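Local coordinates for putative lipoprotein (Parabacteroides distasonis ATCC 8503, PDB 3JX8) that is of uncertain function but is probably a surface lipoprotein with an adhesin-like or lipid-binding role, at residues L218-N221 / E227-Y230; I236-S239 / S245-K248. One frame throughout, in Å; residues are numbered along the deposited sequence.

Interaction 1 of 2, residues L218-N221 / E227-Y230; sequences LDAN and EIHY
Leu-218 and Tyr-230 make the tightest apolar meeting between strand segments 218-221 and 227-230. One methyl of the leucine, CD2, does all the touching: it lies 3.5 Å from Tyr-230 CG and 3.5 Å from Tyr-230 CB, at the root of the ring, the leucine slanting across the tyrosine. Leu-218 CG stands anti to its own backbone N (chi1 176°), which carries the branch inward across the gap between the strands. The second apolar pair is Ala-220 with Ile-228, where Ala-220 CB is 3.9 Å from Ile-228 CD1. That same methyl runs on to the backbone of Asn-221, with CD1 3.7 Å from Asn-221 N and 3.8 Å from Asn-221 O.

No hydrogen bond joins the two segments. With axes 8.2 Å apart and no bonds between them, they face each other from different sheets of the beta-solenoid; their directions differ by 158°. Val-212, Cys-202 and Ile-204 of the preceding strands, together with Ile-236 and Ile-246 of the following ones, continue the apolar interior.

The polar interaction lies on the outer face of segment 218-221. Asn-221 ND2 donates to Asp-219 OD1 over 3.1 Å, reaching the carboxylate from above its plane, 66° out of it. Asn-203 accepts a further, weak bond from the same ND2.

The chemistry thus divides by side. Branched, methyl and aromatic groups fill the space between the two sheets, where the facing backbones exchange no hydrogen bonds, while amide, carboxylate and imidazole groups point outward; between these two segments the side-chain contact is apolar, and backbone bonding runs to neighbouring turns instead.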
loop_
_atom_site.group_PDB
_atom_site.type_symbol
_atom_site.label_atom_id
_atom_site.label_comp_id
_atom_site.label_asym_id
_atom_site.label_seq_id
_atom_site.Cartn_x
_atom_site.Cartn_y
_atom_site.Cartn_z
ATOM N N LEU A 218 -10.250 -4.629 -20.783
ATOM C CA LEU A 218 -9.107 -4.521 -19.889
ATOM C C LEU A 218 -8.772 -3.051 -19.721
ATOM O O LEU A 218 -8.514 -2.331 -20.697
ATOM C CB LEU A 218 -7.875 -5.282 -20.398
ATOM C CG LEU A 218 -6.585 -5.157 -19.568
ATOM C CD1 LEU A 218 -6.797 -5.680 -18.094
ATOM C CD2 LEU A 218 -5.434 -5.917 -20.282
ATOM N N ASP A 219 -8.770 -2.620 -18.477
ATOM C CA ASP A 219 -8.426 -1.264 -18.122
ATOM C C ASP A 219 -7.108 -1.373 -17.350
ATOM O O ASP A 219 -7.062 -1.927 -16.239
ATOM C CB ASP A 219 -9.610 -0.730 -17.314
ATOM C CG ASP A 219 -9.436 0.667 -16.847
ATOM O OD1 ASP A 219 -8.461 1.345 -17.244
ATOM O OD2 ASP A 219 -10.318 1.101 -16.053
ATOM N N ALA A 220 -6.031 -0.904 -17.968
ATOM C CA ALA A 220 -4.663 -1.160 -17.531
ATOM C C ALA A 220 -4.002 0.162 -17.113
ATOM O O ALA A 220 -3.815 1.062 -17.948
ATOM C CB ALA A 220 -3.873 -1.844 -18.638
ATOM N N ASN A 221 -3.696 0.300 -15.823
ATOM C CA ASN A 221 -3.190 1.552 -15.256
ATOM C C ASN A 221 -1.944 1.316 -14.445
ATOM O O ASN A 221 -1.923 0.435 -13.555
ATOM C CB ASN A 221 -4.245 2.205 -14.351
ATOM C CG ASN A 221 -5.565 2.425 -15.082
ATOM O OD1 ASN A 221 -5.638 3.251 -15.985
ATOM N ND2 ASN A 221 -6.569 1.626 -14.772
ATOM N N GLU A 227 4.640 -3.326 -14.181
ATOM C CA GLU A 227 4.287 -3.955 -15.459
ATOM C C GLU A 227 3.023 -4.761 -15.419
ATOM O O GLU A 227 2.772 -5.485 -14.427
ATOM C CB GLU A 227 5.400 -4.902 -15.905
ATOM C CG GLU A 227 6.731 -4.198 -16.126
ATOM C CD GLU A 227 7.846 -5.153 -16.591
ATOM O OE1 GLU A 227 7.606 -6.341 -16.742
ATOM O OE2 GLU A 227 8.982 -4.726 -16.779
ATOM N N ILE A 228 2.238 -4.626 -16.491
ATOM C CA ILE A 228 1.037 -5.419 -16.708
ATOM C C ILE A 228 1.289 -6.293 -17.952
ATOM O O ILE A 228 1.656 -5.797 -19.031
ATOM C CB ILE A 228 -0.221 -4.562 -16.878
ATOM C CG1 ILE A 228 -0.419 -3.742 -15.597
ATOM C CG2 ILE A 228 -1.468 -5.477 -17.246
ATOM C CD1 ILE A 228 -1.546 -2.671 -15.635
ATOM N N HIS A 229 1.140 -7.593 -17.767
ATOM C CA HIS A 229 1.243 -8.556 -18.845
ATOM C C HIS A 229 -0.153 -9.102 -19.025
ATOM O O HIS A 229 -0.778 -9.556 -18.049
ATOM C CB HIS A 229 2.164 -9.716 -18.466
ATOM C CG HIS A 229 3.370 -9.299 -17.701
ATOM N ND1 HIS A 229 4.415 -8.618 -18.282
ATOM C CD2 HIS A 229 3.689 -9.444 -16.393
ATOM C CE1 HIS A 229 5.335 -8.370 -17.367
ATOM N NE2 HIS A 229 4.922 -8.862 -16.210
ATOM N N TYR A 230 -0.660 -9.080 -20.244
ATOM C CA TYR A 230 -1.998 -9.576 -20.465
ATOM C C TYR A 230 -2.118 -10.533 -21.631
ATOM O O TYR A 230 -1.351 -10.475 -22.606
ATOM C CB TYR A 230 -2.992 -8.426 -20.622
ATOM C CG TYR A 230 -3.012 -7.707 -21.971
ATOM C CD1 TYR A 230 -2.055 -6.726 -22.274
ATOM C CD2 TYR A 230 -3.993 -7.977 -22.926
ATOM C CE1 TYR A 230 -2.082 -6.049 -23.481
ATOM C CE2 TYR A 230 -4.029 -7.295 -24.134
ATOM C CZ TYR A 230 -3.082 -6.335 -24.397
ATOM O OH TYR A 230 -3.084 -5.653 -25.563
#

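Interaction 2 of 2, residues I236-S239 / S245-K248; sequences ISKS and SINK
Ile-246 spans the gap between segments 245-248 and 236-239, touching Ile-236 with one branch and Lys-238 with the other. From CB the short branch is the methyl CG2, set anti to the residue's own backbone N and 3.7 Å from Ile-236 CD1. The two isoleucines pass one another, pointing opposite ways, so the terminal methyl of Ile-236 lies against the side methyl of Ile-246. The longer branch leaves CB through CG1, which sits beside the backbone N and anti to the carbonyl carbon (chi1 -69°). It ends at CD1, which settles against the base of the lysine, 3.9 Å from Lys-238 CB and 3.9 Å from Lys-238 CG. Ser-239 N lies a little farther on, 4.4 Å from the same methyl.

The lysine contributes only its aliphatic root here. Beyond CG its chain is extended, and NZ is bound by Asn-79 OD1 and Phe-77 O of the second subunit, which probably fixes the position of the charge. Asn-79 of that subunit also packs on Ile-246, whose backbone is hydrogen-bonded to the same partner chain.

Strand 235-241 is the outermost strand of its sheet within the chain and lies parallel to 217-223, while strand 245-248 pairs in parallel with 227-231. Ile-246 also touches Ala-220 and Tyr-230 of the preceding turn. With no helix in the chain, this last turn of the solenoid has strands on one side and the second subunit covering part of its open end.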
loop_
_atom_site.group_PDB
_atom_site.type_symbol
_atom_site.label_atom_id
_atom_site.label_comp_id
_atom_site.label_asym_id
_atom_site.label_seq_id
_atom_site.Cartn_x
_atom_site.Cartn_y
_atom_site.Cartn_z
ATOM N N ILE A 236 -8.313 -2.930 -24.779
ATOM C CA ILE A 236 -7.516 -2.426 -23.668
ATOM C C ILE A 236 -7.563 -0.910 -23.659
ATOM O O ILE A 236 -7.447 -0.266 -24.714
ATOM C CB ILE A 236 -6.038 -2.975 -23.750
ATOM C CG1 ILE A 236 -5.227 -2.616 -22.502
ATOM C CG2 ILE A 236 -5.306 -2.524 -25.022
ATOM C CD1 ILE A 236 -3.812 -3.269 -22.502
ATOM N N SER A 237 -7.777 -0.344 -22.478
ATOM C CA SER A 237 -7.528 1.088 -22.222
ATOM C C SER A 237 -6.250 1.155 -21.442
ATOM O O SER A 237 -6.133 0.516 -20.385
ATOM C CB SER A 237 -8.659 1.705 -21.420
ATOM O OG SER A 237 -9.832 1.524 -22.210
ATOM N N LYS A 238 -5.287 1.902 -21.974
ATOM C CA LYS A 238 -3.922 1.932 -21.436
ATOM C C LYS A 238 -3.686 3.251 -20.729
ATOM O O LYS A 238 -4.088 4.300 -21.225
ATOM C CB LYS A 238 -2.916 1.829 -22.553
ATOM C CG LYS A 238 -2.987 0.572 -23.340
ATOM C CD LYS A 238 -2.087 0.688 -24.564
ATOM C CE LYS A 238 -2.195 -0.495 -25.497
ATOM N NZ LYS A 238 -1.397 -0.249 -26.712
ATOM N N SER A 239 -3.022 3.213 -19.580
ATOM C CA SER A 239 -2.603 4.435 -18.924
ATOM C C SER A 239 -1.328 4.194 -18.139
ATOM O O SER A 239 -1.321 3.393 -17.204
ATOM C CB SER A 239 -3.713 4.886 -18.021
ATOM O OG SER A 239 -3.267 6.005 -17.307
ATOM N N SER A 245 5.386 -0.566 -18.068
ATOM C CA SER A 245 5.008 -1.046 -19.373
ATOM C C SER A 245 3.913 -2.085 -19.356
ATOM O O SER A 245 3.678 -2.752 -18.356
ATOM C CB SER A 245 6.238 -1.598 -20.103
ATOM O OG SER A 245 6.631 -2.787 -19.497
ATOM N N ILE A 246 3.235 -2.165 -20.481
ATOM C CA ILE A 246 2.149 -3.087 -20.737
ATOM C C ILE A 246 2.590 -3.966 -21.878
ATOM O O ILE A 246 3.110 -3.445 -22.864
ATOM C CB ILE A 246 0.871 -2.327 -21.174
ATOM C CG1 ILE A 246 0.314 -1.523 -19.999
ATOM C CG2 ILE A 246 -0.218 -3.285 -21.688
ATOM C CD1 ILE A 246 -0.752 -0.524 -20.387
ATOM N N ASN A 247 2.393 -5.284 -21.759
ATOM C CA ASN A 247 2.687 -6.192 -22.865
ATOM C C ASN A 247 1.695 -7.352 -23.009
ATOM O O ASN A 247 1.190 -7.902 -22.020
ATOM C CB ASN A 247 4.138 -6.691 -22.819
ATOM C CG ASN A 247 4.366 -7.748 -21.775
ATOM O OD1 ASN A 247 4.317 -7.455 -20.589
ATOM N ND2 ASN A 247 4.646 -8.991 -22.211
ATOM N N LYS A 248 1.394 -7.673 -24.263
ATOM C CA LYS A 248 0.459 -8.726 -24.598
ATOM C C LYS A 248 1.217 -10.014 -24.848
ATOM O O LYS A 248 2.195 -9.993 -25.554
ATOM C CB LYS A 248 -0.354 -8.360 -25.842
ATOM C CG LYS A 248 -1.557 -9.290 -26.071
ATOM C CD LYS A 248 -2.491 -8.759 -27.125
ATOM C CE LYS A 248 -3.583 -9.764 -27.441
ATOM N NZ LYS A 248 -4.633 -9.188 -28.353
#

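How the interactions relate
Interactions 1 and 2 are successive rungs of the solenoid: their centres lie about 5 Å apart, and the chain completes the first before starting the second. Each strand of one lies beside its counterpart in the other, as the backbone bond from Ser-237 N to Leu-218 O (2.8 Å) illustrates. Between the sheets, Tyr-230 CE1 meets Ile-236 CD1 at 3.4 Å, making the two interiors continuous. On the outer face, His-229 ND1 and Asn-247 OD1 are 2.6 Å apart, probably hydrogen-bonded. Interaction 1 is buried by turns before and after it, whereas 236-239 / 245-248, at the C-terminal end, is partly buried and meets the second subunit.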